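PDB 6QGM: VirX1 from Cyanophage Syn10, which iodinates diverse substrates as a viral halogenase of the tryptophan halogenase family, which is typically flavin-dependent. Local coordinates for residues Y75-R80 / N135-L140; F157-D162 / Y519-D524; T256-E261 / G315-D320; A404-Y409 / S463-G468. All blocks are in the same frame, centred on the assembly; numbering follows the deposited sequence.

Contact 1: Y75-R80 / N135-L140; sequences YKNSIR and NSNTYL
Asn77 meets Asn137 where one strand ends and the next begins. Lys76 closes strand 74-76, its backbone bonded to Ala164 of the neighbouring strand. The chain then leaves this three-stranded sheet at Asn77, whose side chain points at the helix beginning near Asn137. With CG beside its backbone N and anti to the carbonyl carbon (chi1 -72°), the Asn77 amide presents ND2 to Asn137 OD1 at 2.8 Å. The bond is nearly straight, with an angle of 163° at the hydrogen. The donor meets a lone pair of Asn137 OD1 in the carbonyl plane, and OD1 lies close to the amide plane of Asn77, while the two amides stand nearly perpendicular, at 82°. Asn77 CB leans on the same oxygen, 3.4 Å from Asn137 OD1, and Leu140 adds an apolar neighbour one helical turn on, with its CD1 3.8 Å from Asn77 ND2. The Asn137 amide is gripped at its other end too: ND2 donates to the backbone oxygens of Phe96 and Asp162, which fixes which way round the amide sits. From Ser78 the chain enters strand 78-82 of the large mixed sheet, which also contains strand 279-285 with the WxWxIP sequence characteristic of flavin-dependent halogenases. The hydrogen bond ties the one-residue link between the two strands to the start of helix 137-143. Across from Ser78, Thr138 turns its CB away, and its OG1 donates to Asn135 O at 2.6 Å, from above the carbonyl plane. Further along, Arg80 directs its guanidinium into a salt bridge with Glu93.

Contact 2: F157-D162 / Y519-D524; sequences FNFDWD and YEFLRD
The short turn that sends Phe159 toward Phe521 is held at Asn158 O, which accepts from Asp162 N at 2.7 Å and, more weakly, from Trp161 N at 3.1 Å. Asp162 returns the grip: its OD2 receives the backbone N of Asn158 at 2.9 Å, the donor standing above the carboxylate plane. Asn158 occupies the N-cap, and its OD1 adds a weak capping bond from Trp161 N. From this capped turn the Phe159 ring reaches out, CG anti to the backbone N (chi1 175°), and Phe521 comes from the opposite direction with the same kind of torsion (chi1 -171°). The backbones stay well apart, the CA atoms of Phe159 and Phe521 being 12.3 Å from each other. The rings meet through their outer carbons, Phe159 CZ lying 3.8 Å from Phe521 CE1, and with planes at 43° the pairing is oblique. Through Phe521, helix 518-527, near the C terminus, packs on the short, weakly bonded helix 159-162. Tyr75 meets the Phe159 ring edge-to-face, while Phe157 lays one ring face against the backbone N of Phe159. On the outer part of the C-terminal helix, Arg523 grips the carboxylate of the next residue side-on: NE reaches Asp524 OD1 at 3.2 Å, and NH2 takes Asp524 OD2 on its syn side. Behind the turn, Trp161 stacks on His58 and packs against Arg486 of the second subunit.

Contact 3: T256-E261 / G315-D320; sequences TRIPYE and GERGKD
The Arg317 guanidinium is sandwiched: Ile258 CD1 sits 4.0 Å above the centre of one face, and Glu261 covers the opposite face. The carboxylate of Glu261 lies almost parallel to it, the planes only 6° apart, with Glu261 CD 3.6 Å from Arg317 NE. Glu261 OE2 and Arg317 NE, 3.8 Å apart, form a long salt bridge that works by charge alone, since OE2 lies well out of the guanidinium plane and no N-H points at it. The edge is used differently. There Arg317 NH1 donates to Pro259 O at 2.6 Å, close to the guanidinium plane and within the carbonyl plane. A bend in the arginine chain at chi3 (-88°) turns the group into this slot. Nearer the backbone, Ile258 CG2 packs on Arg317 CB at 4.0 Å. Glu266 backs up the arrangement, forming a salt bridge with Arg317 NH2 through one oxygen and accepting from Glu261 N with the other, so the arginine probably has its charge shared between two glutamates. Arg317 thereby clamps the loop following helix 303-314 to the end of strand 252-258, at the surface of the large mixed sheet, where that strand runs between 290-296 and 324-327.

Contact 4: A404-Y409 / S463-G468; sequences AMHYAY and SFIIAG
Ile465 lies across one face of the His406 imidazole, joining helix 462-468 to the end of helix 382-408. Its CG1 stands 4.0 Å from the ring centroid and 25° off the normal, a CH-pi contact offset toward the rim. Its CD1 continues over the NE2 side, 3.4 Å from His406 NE2. With CG2 anti to the backbone N, the other branch of Ile465 drops onto the backbone and touches His406 CA at 3.9 Å. The ring beneath is fixed in rotation at both nitrogens: NE2 is hydrogen-bonded to Glu355, and ND1 to Phe402 O one turn earlier in its own helix. Here the C-terminal end of the long helix 382-408 packs against the short helix 462-468 within the tryptophan halogenase family region, and the backbones come close, 6.4 Å between the CA atoms of His406 and Ile465. One residue on, Ile466 lies beside Tyr409, pointing the same way. Its CG2 rests over one ring face, 4.1 Å from Tyr409 CD2 and offset toward the rim, while Met405 O meets the edge of that ring in its plane. The backbone oxygen of Tyr409 accepts from Arg376 of the third subunit, placing this helix end at an interface.

From the N terminus, contact 1 closes first, bringing the link between strands 74-76 and 78-82 to helix 137-143. Contact 2 then opens at 157-162 and shuts only at 519-524, near the C terminus. Inside that long loop, contact 3 ties the end of strand 252-258 to the turn after helix 303-314, and contact 4, later still, pairs helix 382-408 with helix 462-468. None cross. Contacts 1 and 2 touch directly, Tyr75 packing on Leu522, with centres about 11 Å apart. Contacts 1 and 3 reach the same mixed sheet in different places, their centres about 25 Å apart, while contacts 3 and 4 stay about 17 Å apart at their nearest atoms.

Contact 1: Y75-R80 / N135-L140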
# COMPACT_ATOMS: atom_id res chain seq x y z
N TYR B 75 -16.31 31.19 18.84
CA TYR B 75 -15.10 30.33 18.71
C TYR B 75 -15.44 28.90 19.10
O TYR B 75 -16.39 28.68 19.88
CB TYR B 75 -13.94 30.88 19.56
CG TYR B 75 -13.23 32.06 18.96
CD1 TYR B 75 -12.51 31.93 17.78
CD2 TYR B 75 -13.25 33.31 19.56
CE1 TYR B 75 -11.82 32.99 17.22
CE2 TYR B 75 -12.56 34.38 19.02
CZ TYR B 75 -11.85 34.22 17.84
OH TYR B 75 -11.19 35.26 17.28
N LYS B 76 -14.66 27.96 18.57
CA LYS B 76 -14.84 26.50 18.76
C LYS B 76 -13.46 25.83 18.90
O LYS B 76 -12.68 25.88 17.93
CB LYS B 76 -15.60 25.94 17.57
CG LYS B 76 -15.93 24.46 17.66
CD LYS B 76 -16.13 23.84 16.30
CE LYS B 76 -16.16 22.34 16.36
NZ LYS B 76 -16.20 21.77 15.00
N ASN B 77 -13.21 25.20 20.04
CA ASN B 77 -11.89 24.61 20.39
C ASN B 77 -11.96 23.08 20.38
O ASN B 77 -10.88 22.45 20.39
CB ASN B 77 -11.42 25.15 21.74
CG ASN B 77 -10.99 26.60 21.66
OD1 ASN B 77 -11.83 27.49 21.52
ND2 ASN B 77 -9.69 26.85 21.71
N SER B 78 -13.15 22.49 20.33
CA SER B 78 -13.37 21.04 20.48
C SER B 78 -14.77 20.65 19.98
O SER B 78 -15.68 21.50 20.01
CB SER B 78 -13.18 20.63 21.92
OG SER B 78 -13.25 19.21 22.06
N ILE B 79 -14.92 19.40 19.53
CA ILE B 79 -16.24 18.70 19.44
C ILE B 79 -16.39 17.88 20.72
O ILE B 79 -15.50 17.06 21.02
CB ILE B 79 -16.36 17.80 18.20
CG1 ILE B 79 -15.95 18.52 16.92
CG2 ILE B 79 -17.77 17.25 18.10
CD1 ILE B 79 -16.00 17.65 15.69
N ARG B 80 -17.50 18.08 21.43
CA ARG B 80 -17.83 17.36 22.68
C ARG B 80 -18.86 16.28 22.36
O ARG B 80 -19.82 16.58 21.63
CB ARG B 80 -18.34 18.37 23.71
CG ARG B 80 -18.99 17.73 24.93
CD ARG B 80 -19.23 18.77 26.00
NE ARG B 80 -17.95 19.32 26.41
CZ ARG B 80 -17.77 20.52 26.94
NH1 ARG B 80 -18.79 21.32 27.15
NH2 ARG B 80 -16.56 20.92 27.26
N ASN B 135 -3.64 16.67 24.66
CA ASN B 135 -4.05 17.96 24.04
C ASN B 135 -4.55 18.88 25.15
O ASN B 135 -5.46 18.50 25.90
CB ASN B 135 -5.08 17.73 22.93
CG ASN B 135 -5.52 19.03 22.29
OD1 ASN B 135 -5.77 19.99 23.02
ND2 ASN B 135 -5.62 19.05 20.96
N SER B 136 -3.95 20.07 25.24
CA SER B 136 -4.22 21.07 26.30
C SER B 136 -5.35 21.99 25.84
O SER B 136 -5.99 22.62 26.70
CB SER B 136 -2.95 21.84 26.65
OG SER B 136 -1.91 20.96 27.05
N ASN B 137 -5.61 22.03 24.53
CA ASN B 137 -6.80 22.72 23.97
C ASN B 137 -8.02 22.20 24.74
O ASN B 137 -8.91 22.99 25.02
CB ASN B 137 -6.89 22.55 22.45
CG ASN B 137 -7.70 23.63 21.77
OD1 ASN B 137 -8.18 24.56 22.43
ND2 ASN B 137 -7.84 23.54 20.46
N THR B 138 -8.00 20.91 25.10
CA THR B 138 -9.02 20.21 25.94
C THR B 138 -9.42 21.05 27.16
O THR B 138 -10.62 21.12 27.45
CB THR B 138 -8.48 18.85 26.41
OG1 THR B 138 -7.97 18.17 25.25
CG2 THR B 138 -9.52 18.00 27.11
N TYR B 139 -8.45 21.65 27.85
CA TYR B 139 -8.68 22.45 29.09
C TYR B 139 -9.49 23.71 28.78
O TYR B 139 -10.37 24.06 29.59
CB TYR B 139 -7.36 22.84 29.75
CG TYR B 139 -6.53 21.68 30.23
CD1 TYR B 139 -6.86 21.01 31.39
CD2 TYR B 139 -5.40 21.26 29.55
CE1 TYR B 139 -6.11 19.94 31.84
CE2 TYR B 139 -4.62 20.22 30.00
CZ TYR B 139 -4.98 19.55 31.16
OH TYR B 139 -4.23 18.50 31.62
N LEU B 140 -9.17 24.40 27.68
CA LEU B 140 -9.91 25.61 27.22
C LEU B 140 -11.37 25.21 26.99
O LEU B 140 -12.28 25.88 27.53
CB LEU B 140 -9.29 26.15 25.93
CG LEU B 140 -7.84 26.63 26.03
CD1 LEU B 140 -7.32 27.15 24.68
CD2 LEU B 140 -7.68 27.69 27.13

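Contact 2: F157-D162 / Y519-D524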
# COMPACT_ATOMS: atom_id res chain seq x y z
N PHE B 157 -0.69 24.52 21.55
CA PHE B 157 -1.94 25.19 21.10
C PHE B 157 -1.57 26.47 20.35
O PHE B 157 -0.84 27.30 20.91
CB PHE B 157 -2.83 25.53 22.29
CG PHE B 157 -4.01 26.41 21.97
CD1 PHE B 157 -5.06 25.93 21.18
CD2 PHE B 157 -4.08 27.70 22.46
CE1 PHE B 157 -6.15 26.74 20.88
CE2 PHE B 157 -5.17 28.50 22.16
CZ PHE B 157 -6.20 28.03 21.38
N ASN B 158 -2.09 26.61 19.13
CA ASN B 158 -1.87 27.77 18.23
C ASN B 158 -3.24 28.41 17.96
O ASN B 158 -3.99 27.84 17.17
CB ASN B 158 -1.11 27.31 16.98
CG ASN B 158 -1.02 28.33 15.87
OD1 ASN B 158 -1.83 29.26 15.77
ND2 ASN B 158 -0.03 28.15 15.02
N PHE B 159 -3.54 29.53 18.61
CA PHE B 159 -4.88 30.18 18.60
C PHE B 159 -5.43 30.25 17.17
O PHE B 159 -6.55 29.75 16.96
CB PHE B 159 -4.81 31.55 19.29
CG PHE B 159 -6.12 32.30 19.20
CD1 PHE B 159 -7.18 31.97 20.02
CD2 PHE B 159 -6.29 33.32 18.27
CE1 PHE B 159 -8.39 32.65 19.94
CE2 PHE B 159 -7.50 33.98 18.18
CZ PHE B 159 -8.55 33.64 19.01
N ASP B 160 -4.68 30.83 16.23
CA ASP B 160 -5.10 31.03 14.81
C ASP B 160 -5.64 29.73 14.19
O ASP B 160 -6.72 29.78 13.57
CB ASP B 160 -3.96 31.56 13.94
CG ASP B 160 -3.97 33.08 13.81
OD1 ASP B 160 -4.35 33.75 14.81
OD2 ASP B 160 -3.65 33.57 12.69
N TRP B 161 -4.88 28.64 14.32
CA TRP B 161 -5.07 27.40 13.52
C TRP B 161 -5.74 26.28 14.32
O TRP B 161 -6.35 25.42 13.65
CB TRP B 161 -3.73 26.96 12.92
CG TRP B 161 -3.28 27.92 11.86
CD1 TRP B 161 -2.47 29.00 12.03
CD2 TRP B 161 -3.68 27.91 10.49
NE1 TRP B 161 -2.31 29.65 10.83
CE2 TRP B 161 -3.03 29.00 9.87
CE3 TRP B 161 -4.47 27.06 9.71
CZ2 TRP B 161 -3.18 29.27 8.51
CZ3 TRP B 161 -4.62 27.33 8.36
CH2 TRP B 161 -3.99 28.43 7.78
N ASP B 162 -5.64 26.26 15.65
CA ASP B 162 -6.22 25.23 16.55
C ASP B 162 -7.55 25.72 17.12
O ASP B 162 -8.14 24.98 17.92
CB ASP B 162 -5.29 24.87 17.70
CG ASP B 162 -4.06 24.09 17.25
OD1 ASP B 162 -4.10 23.51 16.14
OD2 ASP B 162 -3.07 24.08 18.03
N TYR B 519 -17.02 33.97 26.37
CA TYR B 519 -17.91 35.15 26.21
C TYR B 519 -17.08 36.42 26.43
O TYR B 519 -17.13 37.34 25.59
CB TYR B 519 -19.12 35.06 27.15
CG TYR B 519 -19.80 36.39 27.31
CD1 TYR B 519 -20.65 36.87 26.34
CD2 TYR B 519 -19.53 37.19 28.41
CE1 TYR B 519 -21.20 38.14 26.45
CE2 TYR B 519 -20.07 38.45 28.53
CZ TYR B 519 -20.92 38.93 27.55
OH TYR B 519 -21.51 40.16 27.66
N GLU B 520 -16.34 36.47 27.54
CA GLU B 520 -15.45 37.61 27.90
C GLU B 520 -14.47 37.85 26.74
O GLU B 520 -14.34 39.01 26.33
CB GLU B 520 -14.71 37.34 29.21
CG GLU B 520 -15.59 37.41 30.44
CD GLU B 520 -14.90 36.97 31.73
OE1 GLU B 520 -13.96 36.15 31.64
OE2 GLU B 520 -15.24 37.55 32.82
N PHE B 521 -13.82 36.80 26.22
CA PHE B 521 -12.81 36.92 25.14
C PHE B 521 -13.48 37.56 23.92
O PHE B 521 -12.93 38.54 23.39
CB PHE B 521 -12.19 35.57 24.76
CG PHE B 521 -11.01 35.67 23.82
CD1 PHE B 521 -11.18 35.81 22.45
CD2 PHE B 521 -9.72 35.64 24.31
CE1 PHE B 521 -10.09 35.90 21.60
CE2 PHE B 521 -8.63 35.73 23.46
CZ PHE B 521 -8.82 35.86 22.10
N LEU B 522 -14.64 37.03 23.50
CA LEU B 522 -15.39 37.52 22.32
C LEU B 522 -15.74 39.00 22.53
O LEU B 522 -15.51 39.81 21.61
CB LEU B 522 -16.64 36.66 22.11
CG LEU B 522 -16.43 35.28 21.46
CD1 LEU B 522 -17.68 34.42 21.56
CD2 LEU B 522 -16.00 35.43 20.01
N ARG B 523 -16.25 39.33 23.72
CA ARG B 523 -16.74 40.68 24.08
C ARG B 523 -15.58 41.68 23.96
O ARG B 523 -15.78 42.75 23.34
CB ARG B 523 -17.34 40.68 25.48
CG ARG B 523 -17.98 42.01 25.89
CD ARG B 523 -18.27 42.04 27.37
NE ARG B 523 -17.02 41.93 28.10
CZ ARG B 523 -16.90 41.48 29.35
NH1 ARG B 523 -17.97 41.12 30.04
NH2 ARG B 523 -15.70 41.37 29.89
N ASP B 524 -14.40 41.33 24.50
CA ASP B 524 -13.24 42.24 24.67
C ASP B 524 -12.40 42.26 23.39
O ASP B 524 -11.98 43.36 23.00
CB ASP B 524 -12.44 41.87 25.91
CG ASP B 524 -13.25 42.00 27.19
OD1 ASP B 524 -14.12 42.90 27.24
OD2 ASP B 524 -13.03 41.19 28.13

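Contact 3: T256-E261 / G315-D320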
# COMPACT_ATOMS: atom_id res chain seq x y z
N THR B 256 -33.68 23.82 14.71
CA THR B 256 -34.39 24.90 15.43
C THR B 256 -33.38 25.92 15.98
O THR B 256 -32.15 25.66 15.94
CB THR B 256 -35.31 24.30 16.51
OG1 THR B 256 -36.18 25.32 16.99
CG2 THR B 256 -34.56 23.68 17.68
N ARG B 257 -33.92 27.03 16.46
CA ARG B 257 -33.19 28.12 17.14
C ARG B 257 -33.73 28.16 18.57
O ARG B 257 -34.94 28.18 18.70
CB ARG B 257 -33.40 29.43 16.38
CG ARG B 257 -32.58 29.58 15.11
CD ARG B 257 -33.06 30.75 14.28
NE ARG B 257 -32.75 30.50 12.88
CZ ARG B 257 -32.61 31.44 11.94
NH1 ARG B 257 -32.74 32.72 12.25
NH2 ARG B 257 -32.34 31.08 10.69
N ILE B 258 -32.87 28.15 19.59
CA ILE B 258 -33.31 28.37 20.99
C ILE B 258 -32.65 29.65 21.52
O ILE B 258 -31.46 29.89 21.28
CB ILE B 258 -33.09 27.15 21.91
CG1 ILE B 258 -31.66 26.63 21.96
CG2 ILE B 258 -34.10 26.05 21.59
CD1 ILE B 258 -31.47 25.59 23.03
N PRO B 259 -33.40 30.48 22.27
CA PRO B 259 -32.82 31.63 22.97
C PRO B 259 -31.91 31.17 24.12
O PRO B 259 -32.13 30.09 24.65
CB PRO B 259 -34.06 32.38 23.47
CG PRO B 259 -35.10 31.31 23.67
CD PRO B 259 -34.84 30.33 22.56
N TYR B 260 -30.91 31.98 24.48
CA TYR B 260 -30.06 31.78 25.68
C TYR B 260 -30.89 32.04 26.93
O TYR B 260 -31.67 33.00 26.93
CB TYR B 260 -28.82 32.68 25.65
CG TYR B 260 -27.72 32.21 24.75
CD1 TYR B 260 -26.99 31.08 25.04
CD2 TYR B 260 -27.40 32.90 23.60
CE1 TYR B 260 -25.98 30.64 24.20
CE2 TYR B 260 -26.38 32.49 22.75
CZ TYR B 260 -25.68 31.34 23.05
OH TYR B 260 -24.69 30.89 22.23
N GLU B 261 -30.72 31.21 27.96
CA GLU B 261 -31.25 31.43 29.33
C GLU B 261 -30.18 32.16 30.15
O GLU B 261 -30.51 33.15 30.78
CB GLU B 261 -31.69 30.11 29.97
CG GLU B 261 -32.96 29.56 29.34
CD GLU B 261 -33.54 28.31 29.95
OE1 GLU B 261 -32.76 27.54 30.58
OE2 GLU B 261 -34.77 28.11 29.79
N GLY B 315 -35.95 20.48 26.90
CA GLY B 315 -36.63 21.01 28.10
C GLY B 315 -37.60 22.13 27.76
O GLY B 315 -38.16 22.08 26.67
N GLU B 316 -37.79 23.11 28.65
CA GLU B 316 -38.83 24.17 28.54
C GLU B 316 -38.77 24.83 27.16
O GLU B 316 -39.85 25.08 26.59
CB GLU B 316 -38.67 25.21 29.65
CG GLU B 316 -38.86 24.62 31.04
CD GLU B 316 -40.07 25.12 31.83
OE1 GLU B 316 -41.04 25.61 31.19
OE2 GLU B 316 -40.02 25.05 33.09
N ARG B 317 -37.56 25.07 26.62
CA ARG B 317 -37.35 25.75 25.31
C ARG B 317 -37.76 24.83 24.15
O ARG B 317 -37.86 25.32 23.02
CB ARG B 317 -35.89 26.19 25.18
CG ARG B 317 -35.46 27.13 26.30
CD ARG B 317 -34.08 27.70 26.10
NE ARG B 317 -33.06 26.84 26.67
CZ ARG B 317 -31.76 27.13 26.72
NH1 ARG B 317 -31.29 28.28 26.25
NH2 ARG B 317 -30.91 26.27 27.26
N GLY B 318 -37.98 23.55 24.43
CA GLY B 318 -38.53 22.59 23.47
C GLY B 318 -39.95 22.93 23.05
O GLY B 318 -40.26 22.71 21.87
N LYS B 319 -40.77 23.47 23.96
CA LYS B 319 -42.24 23.54 23.78
C LYS B 319 -42.61 24.51 22.64
O LYS B 319 -43.47 24.13 21.82
CB LYS B 319 -42.95 23.93 25.08
CG LYS B 319 -42.85 22.89 26.20
CD LYS B 319 -42.98 23.48 27.59
CE LYS B 319 -42.28 22.64 28.65
NZ LYS B 319 -41.90 23.47 29.82
N ASP B 320 -41.99 25.69 22.60
CA ASP B 320 -42.39 26.77 21.65
C ASP B 320 -41.37 26.88 20.51
O ASP B 320 -41.60 27.69 19.61
CB ASP B 320 -42.58 28.10 22.39
CG ASP B 320 -43.80 28.15 23.30
OD1 ASP B 320 -44.30 27.07 23.68
OD2 ASP B 320 -44.24 29.26 23.62

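Contact 4: A404-Y409 / S463-G468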
# COMPACT_ATOMS: atom_id res chain seq x y z
N ALA B 404 -18.80 7.05 10.81
CA ALA B 404 -19.37 5.71 11.09
C ALA B 404 -18.71 5.09 12.33
O ALA B 404 -19.43 4.40 13.08
CB ALA B 404 -19.24 4.81 9.88
N MET B 405 -17.42 5.34 12.56
CA MET B 405 -16.66 4.75 13.69
C MET B 405 -17.20 5.26 15.03
O MET B 405 -17.11 4.50 16.01
CB MET B 405 -15.17 5.07 13.57
CG MET B 405 -14.46 4.22 12.55
SD MET B 405 -12.68 4.39 12.58
CE MET B 405 -12.20 3.27 11.26
N HIS B 406 -17.76 6.47 15.08
CA HIS B 406 -18.38 7.07 16.29
C HIS B 406 -19.55 6.21 16.78
O HIS B 406 -19.79 6.17 18.01
CB HIS B 406 -18.91 8.49 16.02
CG HIS B 406 -17.85 9.50 15.71
ND1 HIS B 406 -16.97 9.35 14.67
CD2 HIS B 406 -17.56 10.68 16.28
CE1 HIS B 406 -16.16 10.39 14.62
NE2 HIS B 406 -16.51 11.22 15.60
N TYR B 407 -20.27 5.57 15.86
CA TYR B 407 -21.43 4.70 16.14
C TYR B 407 -20.94 3.28 16.43
O TYR B 407 -21.34 2.68 17.43
CB TYR B 407 -22.41 4.69 14.96
CG TYR B 407 -23.08 6.01 14.65
CD1 TYR B 407 -24.15 6.46 15.40
CD2 TYR B 407 -22.65 6.80 13.59
CE1 TYR B 407 -24.78 7.66 15.13
CE2 TYR B 407 -23.26 8.01 13.30
CZ TYR B 407 -24.33 8.44 14.08
OH TYR B 407 -24.96 9.63 13.80
N ALA B 408 -20.07 2.78 15.56
CA ALA B 408 -19.66 1.36 15.47
C ALA B 408 -19.11 0.85 16.81
O ALA B 408 -19.37 -0.32 17.15
CB ALA B 408 -18.64 1.21 14.37
N TYR B 409 -18.38 1.71 17.52
CA TYR B 409 -17.59 1.35 18.73
C TYR B 409 -18.33 1.75 20.01
O TYR B 409 -17.79 1.47 21.08
CB TYR B 409 -16.20 1.98 18.63
CG TYR B 409 -15.34 1.30 17.60
CD1 TYR B 409 -14.81 0.05 17.85
CD2 TYR B 409 -15.08 1.88 16.37
CE1 TYR B 409 -14.00 -0.60 16.94
CE2 TYR B 409 -14.30 1.24 15.42
CZ TYR B 409 -13.77 -0.01 15.71
OH TYR B 409 -13.04 -0.67 14.77
N SER B 463 -8.15 8.04 17.45
CA SER B 463 -7.62 7.82 18.82
C SER B 463 -8.56 8.46 19.85
O SER B 463 -8.88 7.77 20.84
CB SER B 463 -6.20 8.31 18.95
OG SER B 463 -5.32 7.39 18.33
N PHE B 464 -9.04 9.68 19.63
CA PHE B 464 -9.90 10.40 20.60
C PHE B 464 -11.26 9.70 20.73
O PHE B 464 -11.82 9.66 21.82
CB PHE B 464 -10.10 11.86 20.18
CG PHE B 464 -8.86 12.70 20.25
CD1 PHE B 464 -8.45 13.26 21.45
CD2 PHE B 464 -8.09 12.91 19.12
CE1 PHE B 464 -7.29 14.02 21.51
CE2 PHE B 464 -6.94 13.68 19.18
CZ PHE B 464 -6.53 14.21 20.38
N ILE B 465 -11.77 9.16 19.63
CA ILE B 465 -13.12 8.54 19.53
C ILE B 465 -13.12 7.17 20.24
O ILE B 465 -13.97 6.98 21.12
CB ILE B 465 -13.56 8.43 18.06
CG1 ILE B 465 -13.59 9.80 17.37
CG2 ILE B 465 -14.91 7.73 17.95
CD1 ILE B 465 -14.33 10.88 18.13
N ILE B 466 -12.20 6.27 19.89
CA ILE B 466 -12.13 4.91 20.51
C ILE B 466 -11.65 5.01 21.98
O ILE B 466 -12.11 4.19 22.80
CB ILE B 466 -11.29 3.92 19.67
CG1 ILE B 466 -9.81 4.31 19.59
CG2 ILE B 466 -11.91 3.73 18.30
CD1 ILE B 466 -8.97 3.32 18.82
N ALA B 467 -10.81 5.99 22.31
CA ALA B 467 -10.43 6.33 23.71
C ALA B 467 -11.69 6.67 24.51
O ALA B 467 -11.89 6.07 25.60
CB ALA B 467 -9.44 7.47 23.76
N GLY B 468 -12.51 7.60 23.99
CA GLY B 468 -13.75 8.09 24.62
C GLY B 468 -14.78 7.00 24.76
O GLY B 468 -15.60 7.08 25.71